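Local coordinates for carbohydrate binding module family 33 and 10 domain protein (Teredinibacter turnerae, PDB 6RW7), which is a copper-dependent AA10 lytic polysaccharide monooxygenase from a shipworm symbiont that probably binds and oxidatively cleaves cellulose, at residues 64-70 with 130-136. Residue numbers count along the deposited sequence, not the author numbering.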
ATOM      1  N   THR A  64      -9.470  11.016   7.347  1.00 14.71           N
ATOM      2  CA  THR A  64     -10.130   9.786   6.838  1.00 13.50           C
ATOM      3  C   THR A  64     -10.486   8.831   7.980  1.00 14.37           C
ATOM      4  O   THR A  64      -9.719   8.724   8.951  1.00 15.19           O
ATOM      5  CB  THR A  64      -9.352   9.034   5.755  1.00 13.26           C
ATOM      6  OG1 THR A  64      -8.126   8.511   6.271  1.00 12.30           O
ATOM      7  CG2 THR A  64      -9.104   9.904   4.549  1.00 14.10           C
ATOM      8  N   GLU A  65     -11.599   8.113   7.828  1.00 14.98           N
ATOM      9  CA  GLU A  65     -12.048   7.048   8.755  1.00 15.68           C
ATOM     10  C   GLU A  65     -11.114   5.852   8.614  1.00 16.07           C
ATOM     11  O   GLU A  65     -10.788   5.195   9.630  1.00 18.04           O
ATOM     12  CB  GLU A  65     -13.468   6.575   8.438  1.00 16.37           C
ATOM     13  N   HIS A  66     -10.701   5.568   7.381  1.00 13.89           N
ATOM     14  CA  HIS A  66      -9.945   4.340   7.046  1.00 13.43           C
ATOM     15  C   HIS A  66      -8.521   4.674   6.608  1.00 11.54           C
ATOM     16  O   HIS A  66      -8.252   5.758   6.057  1.00 11.83           O
ATOM     17  CB  HIS A  66     -10.670   3.531   5.969  1.00 14.01           C
ATOM     18  CG  HIS A  66     -12.109   3.257   6.260  1.00 14.83           C
ATOM     19  ND1 HIS A  66     -12.511   2.209   7.078  1.00 15.97           N
ATOM     20  CD2 HIS A  66     -13.236   3.895   5.855  1.00 15.99           C
ATOM     21  CE1 HIS A  66     -13.842   2.217   7.143  1.00 16.16           C
ATOM     22  NE2 HIS A  66     -14.304   3.236   6.396  1.00 16.64           N
ATOM     23  N   VAL A  67      -7.625   3.724   6.851  1.00 11.32           N
ATOM     24  CA  VAL A  67      -6.205   3.839   6.452  1.00 11.00           C
ATOM     25  C   VAL A  67      -6.019   3.303   5.030  1.00 10.04           C
ATOM     26  O   VAL A  67      -5.868   4.103   4.101  1.00 10.53           O
ATOM     27  CB  VAL A  67      -5.328   3.116   7.484  1.00 10.99           C
ATOM     28  CG1 VAL A  67      -3.892   3.075   7.001  1.00 11.43           C
ATOM     29  CG2 VAL A  67      -5.463   3.774   8.866  1.00 11.46           C
ATOM     30  N   CYS A  68      -6.027   1.992   4.842  1.00 10.24           N
ATOM     31  CA  CYS A  68      -5.561   1.375   3.572  1.00 10.84           C
ATOM     32  C   CYS A  68      -6.443   1.823   2.400  1.00 10.52           C
ATOM     33  O   CYS A  68      -5.889   2.028   1.317  1.00 11.48           O
ATOM     34  CB  CYS A  68      -5.493  -0.134   3.686  1.00 11.43           C
ATOM     35  SG  CYS A  68      -4.310  -0.625   4.966  1.00 12.25           S
ATOM     36  N   GLY A  69      -7.756   1.949   2.612  1.00 10.43           N
ATOM     37  CA  GLY A  69      -8.693   2.361   1.551  1.00 10.17           C
ATOM     38  C   GLY A  69      -8.712   3.865   1.375  1.00 10.75           C
ATOM     39  O   GLY A  69      -9.251   4.349   0.371  1.00 10.61           O
ATOM     40  N   PHE A  70      -8.224   4.596   2.385  1.00 10.00           N
ATOM     41  CA  PHE A  70      -8.167   6.080   2.459  1.00 10.46           C
ATOM     42  C   PHE A  70      -9.516   6.727   2.086  1.00 10.55           C
ATOM     43  O   PHE A  70      -9.511   7.825   1.492  1.00 11.17           O
ATOM     44  CB  PHE A  70      -7.010   6.611   1.613  1.00 10.68           C
ATOM     45  CG  PHE A  70      -6.400   7.831   2.240  1.00 10.42           C
ATOM     46  CD1 PHE A  70      -5.566   7.725   3.345  1.00 10.69           C
ATOM     47  CD2 PHE A  70      -6.723   9.094   1.778  1.00 10.52           C
ATOM     48  CE1 PHE A  70      -5.042   8.851   3.949  1.00 11.01           C
ATOM     49  CE2 PHE A  70      -6.194  10.218   2.390  1.00 10.18           C
ATOM     50  CZ  PHE A  70      -5.344  10.097   3.463  1.00 11.03           C
ATOM     51  N   GLU A 130     -10.055  -2.601  12.496  1.00 17.23           N
ATOM     52  CA  GLU A 130      -9.418  -1.825  11.417  1.00 16.07           C
ATOM     53  C   GLU A 130      -8.206  -1.090  11.986  1.00 15.61           C
ATOM     54  O   GLU A 130      -8.188  -0.672  13.162  1.00 14.86           O
ATOM     55  CB  GLU A 130     -10.371  -0.802  10.808  1.00 16.79           C
ATOM     56  CG  GLU A 130     -11.414  -1.427   9.906  1.00 18.39           C
ATOM     57  CD  GLU A 130     -11.859  -0.487   8.810  1.00 21.30           C
ATOM     58  OE1 GLU A 130     -11.058   0.402   8.441  1.00 18.60           O
ATOM     59  OE2 GLU A 130     -13.009  -0.648   8.319  1.00 21.29           O
ATOM     60  N   LEU A 131      -7.223  -0.887  11.136  1.00 12.93           N
ATOM     61  CA  LEU A 131      -6.138   0.066  11.432  1.00 12.80           C
ATOM     62  C   LEU A 131      -6.747   1.454  11.674  1.00 12.96           C
ATOM     63  O   LEU A 131      -7.790   1.793  11.100  1.00 13.64           O
ATOM     64  CB  LEU A 131      -5.169   0.088  10.253  1.00 12.53           C
ATOM     65  CG  LEU A 131      -4.420  -1.215  10.012  1.00 12.90           C
ATOM     66  CD1 LEU A 131      -3.727  -1.171   8.643  1.00 13.69           C
ATOM     67  CD2 LEU A 131      -3.425  -1.477  11.138  1.00 14.06           C
ATOM     68  N   THR A 132      -6.106   2.221  12.543  1.00 13.37           N
ATOM     69  CA  THR A 132      -6.435   3.629  12.830  1.00 13.40           C
ATOM     70  C   THR A 132      -5.177   4.449  12.627  1.00 12.44           C
ATOM     71  O   THR A 132      -4.062   3.870  12.649  1.00 12.13           O
ATOM     72  CB  THR A 132      -6.959   3.830  14.262  1.00 15.29           C
ATOM     73  OG1 THR A 132      -5.857   3.712  15.166  1.00 17.61           O
ATOM     74  CG2 THR A 132      -8.045   2.846  14.620  1.00 16.16           C
ATOM     75  N   TRP A 133      -5.333   5.759  12.497  1.00 12.41           N
ATOM     76  CA  TRP A 133      -4.173   6.663  12.344  1.00 12.25           C
ATOM     77  C   TRP A 133      -3.309   6.623  13.608  1.00 13.05           C
ATOM     78  O   TRP A 133      -2.089   6.834  13.491  1.00 13.48           O
ATOM     79  CB  TRP A 133      -4.587   8.080  11.940  1.00 12.03           C
ATOM     80  CG  TRP A 133      -5.134   8.053  10.550  1.00 12.19           C
ATOM     81  CD1 TRP A 133      -6.409   8.333  10.170  1.00 11.94           C
ATOM     82  CD2 TRP A 133      -4.435   7.641   9.365  1.00 11.67           C
ATOM     83  NE1 TRP A 133      -6.551   8.134   8.832  1.00 11.98           N
ATOM     84  CE2 TRP A 133      -5.366   7.705   8.308  1.00 11.60           C
ATOM     85  CE3 TRP A 133      -3.131   7.235   9.083  1.00 11.34           C
ATOM     86  CZ2 TRP A 133      -5.041   7.382   6.997  1.00 11.14           C
ATOM     87  CZ3 TRP A 133      -2.798   6.926   7.781  1.00 10.79           C
ATOM     88  CH2 TRP A 133      -3.752   6.973   6.755  1.00 11.02           C
ATOM     89  N   ALA A 134      -3.888   6.336  14.770  1.00 13.29           N
ATOM     90  CA  ALA A 134      -3.113   6.243  16.027  1.00 13.72           C
ATOM     91  C   ALA A 134      -2.098   5.091  15.939  1.00 12.99           C
ATOM     92  O   ALA A 134      -1.123   5.119  16.669  1.00 13.37           O
ATOM     93  CB  ALA A 134      -4.058   6.049  17.188  1.00 14.48           C
ATOM     94  N   ASP A 135      -2.295   4.111  15.053  1.00 11.71           N
ATOM     95  CA  ASP A 135      -1.347   2.986  14.875  1.00 11.92           C
ATOM     96  C   ASP A 135      -0.092   3.444  14.127  1.00 11.15           C
ATOM     97  O   ASP A 135       0.911   2.716  14.193  1.00 11.43           O
ATOM     98  CB  ASP A 135      -1.986   1.853  14.079  1.00 12.08           C
ATOM     99  CG  ASP A 135      -3.151   1.179  14.778  1.00 14.27           C
ATOM    100  OD1 ASP A 135      -3.082   1.068  16.035  1.00 14.41           O
ATOM    101  OD2 ASP A 135      -4.103   0.724  14.069  1.00 14.42           O
ATOM    102  N   PHE A 136      -0.147   4.556  13.399  1.00 11.15           N
ATOM    103  CA  PHE A 136       0.898   4.950  12.433  1.00 10.61           C
ATOM    104  C   PHE A 136       1.687   6.147  12.927  1.00 11.28           C
ATOM    105  O   PHE A 136       1.161   7.004  13.667  1.00 11.04           O
ATOM    106  CB  PHE A 136       0.297   5.291  11.067  1.00 10.87           C
ATOM    107  CG  PHE A 136      -0.084   4.045  10.319  1.00 10.22           C
ATOM    108  CD1 PHE A 136      -1.322   3.438  10.485  1.00 10.02           C
ATOM    109  CD2 PHE A 136       0.812   3.470   9.440  1.00 10.22           C
ATOM    110  CE1 PHE A 136      -1.637   2.258   9.830  1.00  9.81           C
ATOM    111  CE2 PHE A 136       0.489   2.294   8.787  1.00  9.37           C
ATOM    112  CZ  PHE A 136      -0.738   1.710   8.959  1.00 10.21           C
TER
HETATM  113  O   HOH W   1     -10.108   3.170  11.304  1.00 23.99           O
HETATM  114  O   HOH W   2      -8.657   1.615   8.563  1.00 14.96           O
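Thr64 receives the indole of Trp133: NE1 donates to Thr64 OG1 at 3.0 Å, with a second, weak bond to Thr64 O at 3.2 Å. The same hydroxyl donates to His66 O (OG1 to O 2.8 Å), so the group that holds the indole also braces its own loop. Glu65 contributes backbone, its O joined to Leu131 O through a water 2.7 Å from each. The CA-to-CB bond of His66 points away from 130-136, yet its ring swings round to donate from ND1 to Glu130 OE1, 2.7 Å and nearly straight. A second water accepts from Val67 N and lies 2.7 Å from both Glu130 OE1 and Leu131 O, bridging the loops where no direct backbone hydrogen bond does. Val67 is the apolar centre: CG2 lies 3.9 Å from the centroid of the six-membered ring of Trp133, almost on its normal, a CH-pi contact, while CG1 meets Phe136 CE1 at 3.7 Å. From Val67 to Phe70 the chain makes a type I beta turn, closed by Phe70 N to Val67 O (3.0 Å). Within it Cys68 SG touches Leu131 CD1 (3.8 Å) and forms the disulfide to Cys198 in strand 193-202. Phe70 ends the segment rim to rim with Trp133, CE1 to CZ2 3.4 Å, and stacks on Phe196. Phe182 of strand 178-187 meets Trp133 edge-to-face and also touches Val67 and Phe136. The arrangement is two loops, the second carrying a short 3-10 turn at 133-135, packed on the beta-sandwich core of an AA10 domain, pinned to its strands by aromatic packing and a disulfide.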